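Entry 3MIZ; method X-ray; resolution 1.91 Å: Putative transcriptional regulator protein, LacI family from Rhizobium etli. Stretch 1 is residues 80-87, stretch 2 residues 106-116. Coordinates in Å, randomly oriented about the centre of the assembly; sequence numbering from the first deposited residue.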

# COMPACT_ATOMS: atom_id res chain seq x y z
N TYR A 80 5.52 -10.51 -4.76
CA TYR A 80 6.91 -10.21 -5.07
C TYR A 80 7.40 -11.30 -6.00
O TYR A 80 6.79 -12.36 -6.11
N ARG A 81 8.51 -11.04 -6.68
CA ARG A 81 9.02 -12.00 -7.64
C ARG A 81 9.37 -13.34 -7.00
O ARG A 81 10.12 -13.41 -6.03
N ARG A 82 8.82 -14.41 -7.56
CA ARG A 82 9.05 -15.75 -7.03
C ARG A 82 9.21 -16.77 -8.15
O ARG A 82 8.81 -16.53 -9.30
N ILE A 83 9.81 -17.91 -7.82
CA ILE A 83 9.95 -19.02 -8.74
C ILE A 83 9.11 -20.08 -8.02
O ILE A 83 9.45 -20.48 -6.89
N VAL A 84 8.02 -20.51 -8.64
CA VAL A 84 7.15 -21.49 -8.01
C VAL A 84 6.17 -22.12 -8.98
O VAL A 84 5.71 -21.48 -9.93
N ASP A 85 5.87 -23.40 -8.74
CA ASP A 85 4.91 -24.13 -9.55
C ASP A 85 3.56 -23.99 -8.86
O ASP A 85 3.44 -24.22 -7.66
N PRO A 86 2.52 -23.59 -9.61
CA PRO A 86 1.23 -23.47 -8.92
C PRO A 86 0.81 -24.85 -8.41
O PRO A 86 1.18 -25.87 -8.99
N GLU A 87 0.06 -24.87 -7.31
CA GLU A 87 -0.45 -26.11 -6.73
C GLU A 87 -1.93 -26.21 -7.09
O GLU A 87 -2.79 -25.86 -6.28
N GLU A 106 9.27 -24.19 -18.46
CA GLU A 106 8.18 -23.98 -19.40
C GLU A 106 6.86 -24.64 -19.04
O GLU A 106 6.10 -25.04 -19.92
N LEU A 107 6.57 -24.76 -17.75
CA LEU A 107 5.31 -25.36 -17.32
C LEU A 107 4.14 -24.49 -17.77
O LEU A 107 3.10 -25.00 -18.21
N LEU A 108 4.31 -23.18 -17.67
CA LEU A 108 3.27 -22.21 -18.04
C LEU A 108 3.91 -20.93 -18.54
O LEU A 108 5.06 -20.64 -18.21
N PRO A 109 3.18 -20.14 -19.35
CA PRO A 109 3.79 -18.89 -19.82
C PRO A 109 3.92 -17.95 -18.62
O PRO A 109 3.13 -18.02 -17.68
N SER A 110 4.93 -17.09 -18.66
CA SER A 110 5.14 -16.18 -17.55
C SER A 110 5.73 -14.87 -18.01
O SER A 110 6.44 -14.81 -19.01
N ILE A 111 5.41 -13.81 -17.28
CA ILE A 111 5.92 -12.49 -17.60
C ILE A 111 6.34 -11.85 -16.27
O ILE A 111 5.56 -11.80 -15.32
N GLU A 112 7.59 -11.39 -16.23
CA GLU A 112 8.17 -10.80 -15.03
C GLU A 112 8.92 -9.51 -15.33
O GLU A 112 9.27 -9.23 -16.48
N PRO A 113 9.22 -8.72 -14.29
CA PRO A 113 9.96 -7.46 -14.43
C PRO A 113 11.44 -7.83 -14.40
O PRO A 113 11.81 -8.87 -13.85
N ASP A 114 12.29 -6.98 -14.96
CA ASP A 114 13.72 -7.27 -14.99
C ASP A 114 14.49 -6.54 -13.88
O ASP A 114 15.09 -5.49 -14.13
N ASP A 115 14.46 -7.09 -12.67
CA ASP A 115 15.17 -6.51 -11.53
C ASP A 115 16.64 -6.27 -11.82
O ASP A 115 17.20 -5.24 -11.45
N TYR A 116 17.27 -7.24 -12.47
CA TYR A 116 18.68 -7.14 -12.79
C TYR A 116 18.97 -5.95 -13.70
O TYR A 116 19.87 -5.14 -13.42

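What holds the two stretches together most firmly? Arg81 does, its CA-to-CB bond pointing toward stretch 2 and its side chain fully extended, with chi1 to chi3 all t. That reach lets the guanidinium meet two carboxylates near its plane, where its N-H bonds point. Arg81 NE donates to Glu112 OE2 at 3.0 Å, and Arg81 NH1 donates to Asp115 OD2 at 2.9 Å; both are salt bridges. The CA-to-CB bonds of Glu112 (m, t) and Asp115 (m) also point toward stretch 1.

What else surrounds the guanidinium? Pro113 O lies over one face, 3.0 Å from Arg81 NH1, but the angle is too poor for a hydrogen bond. Water 1 accepts from Arg81 NH1 at 2.9 Å and from Tyr116 N at 3.1 Å, and donates to Asp114 OD1 at 2.9 Å. It thus links the arginine to the start of the helix, although the CA-to-CB bond of Asp114 (chi1 t) points away from stretch 1.

How does the contact close at its other end? Here it is largely apolar. The CA-to-CB bonds of Leu107 (t, p) and Leu108 (m, t) point toward stretch 1, as that of Pro86 does toward stretch 2. Pro86 CG packs 3.8 Å from Leu108 CD1, while Leu107 CD2 lies 4.4 Å from Pro86 CD and 3.6 Å from Asp85 CG. The CA-to-CB bond of Asp85 points sideways, but its side chain's end comes nearer.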

# COMPACT_ATOMS: atom_id res chain seq x y z
CB TYR A 80 7.80 -10.13 -3.81
CG TYR A 80 7.58 -11.23 -2.80
CD1 TYR A 80 6.75 -11.03 -1.69
CD2 TYR A 80 8.22 -12.46 -2.93
CE1 TYR A 80 6.56 -12.03 -0.74
CE2 TYR A 80 8.04 -13.47 -1.98
CZ TYR A 80 7.21 -13.24 -0.89
OH TYR A 80 7.06 -14.22 0.05
CB ARG A 81 10.22 -11.40 -8.35
CG ARG A 81 10.49 -12.02 -9.68
CD ARG A 81 11.56 -11.25 -10.41
NE ARG A 81 12.04 -11.97 -11.57
CZ ARG A 81 13.03 -11.55 -12.34
NH1 ARG A 81 13.65 -10.40 -12.05
NH2 ARG A 81 13.41 -12.27 -13.38
CB ARG A 82 7.85 -16.20 -6.17
CG ARG A 82 7.56 -15.39 -4.92
CD ARG A 82 6.28 -15.88 -4.26
NE ARG A 82 6.34 -17.31 -4.00
CZ ARG A 82 5.28 -18.08 -3.74
NH1 ARG A 82 4.06 -17.56 -3.72
NH2 ARG A 82 5.45 -19.38 -3.53
CB ILE A 83 11.41 -19.52 -8.85
CG1 ILE A 83 12.30 -18.42 -9.45
CG2 ILE A 83 11.46 -20.74 -9.76
CD1 ILE A 83 13.78 -18.79 -9.45
CB VAL A 84 6.34 -20.83 -6.86
CG1 VAL A 84 5.57 -19.62 -7.39
CG2 VAL A 84 5.37 -21.84 -6.25
CB ASP A 85 5.27 -25.61 -9.62
CG ASP A 85 6.16 -25.95 -10.79
OD1 ASP A 85 6.73 -25.03 -11.42
OD2 ASP A 85 6.30 -27.16 -11.09
CB PRO A 86 0.30 -22.96 -10.02
CG PRO A 86 1.22 -22.20 -10.95
CD PRO A 86 2.45 -23.11 -11.00
CB GLU A 87 -0.28 -26.07 -5.21
CG GLU A 87 1.14 -26.31 -4.74
CD GLU A 87 1.58 -27.75 -4.96
OE1 GLU A 87 0.99 -28.64 -4.31
OE2 GLU A 87 2.50 -27.99 -5.78
CB GLU A 106 8.60 -24.43 -20.80
CG GLU A 106 9.93 -23.85 -21.26
CD GLU A 106 10.09 -23.88 -22.77
OE1 GLU A 106 9.40 -23.09 -23.45
OE2 GLU A 106 10.89 -24.70 -23.27
CB LEU A 107 5.28 -25.51 -15.80
CG LEU A 107 4.09 -26.27 -15.21
CD1 LEU A 107 4.18 -27.75 -15.58
CD2 LEU A 107 4.09 -26.11 -13.70
CB LEU A 108 2.43 -21.86 -16.83
CG LEU A 108 1.56 -22.92 -16.16
CD1 LEU A 108 1.15 -22.44 -14.77
CD2 LEU A 108 0.34 -23.18 -17.04
CB PRO A 109 2.78 -18.38 -20.85
CG PRO A 109 1.49 -19.00 -20.42
CD PRO A 109 1.89 -20.38 -20.01
CB SER A 110 6.07 -16.81 -16.51
OG SER A 110 7.34 -17.09 -17.07
CB ILE A 111 4.84 -11.67 -18.36
CG1 ILE A 111 5.44 -10.35 -18.84
CG2 ILE A 111 3.61 -11.46 -17.48
CD1 ILE A 111 4.59 -9.64 -19.91
CB GLU A 112 9.20 -11.74 -14.42
CG GLU A 112 8.73 -13.13 -14.03
CD GLU A 112 9.92 -14.04 -13.79
OE1 GLU A 112 10.49 -14.53 -14.79
OE2 GLU A 112 10.30 -14.24 -12.62
CB PRO A 113 9.53 -6.67 -13.20
CG PRO A 113 9.43 -7.74 -12.16
CD PRO A 113 8.72 -8.87 -12.91
CB ASP A 114 14.29 -6.88 -16.35
CG ASP A 114 15.57 -7.61 -16.69
OD1 ASP A 114 16.35 -7.93 -15.76
OD2 ASP A 114 15.80 -7.85 -17.89
CB ASP A 115 15.06 -7.45 -10.33
CG ASP A 115 13.67 -7.50 -9.76
OD1 ASP A 115 13.41 -6.77 -8.78
OD2 ASP A 115 12.84 -8.24 -10.31
CB TYR A 116 19.14 -8.45 -13.46
CG TYR A 116 20.64 -8.55 -13.60
CD1 TYR A 116 21.42 -9.09 -12.58
CD2 TYR A 116 21.29 -8.08 -14.73
CE1 TYR A 116 22.80 -9.15 -12.69
CE2 TYR A 116 22.67 -8.14 -14.85
CZ TYR A 116 23.42 -8.67 -13.83
OH TYR A 116 24.79 -8.73 -13.94
O HOH W 1 16.01 -9.83 -13.64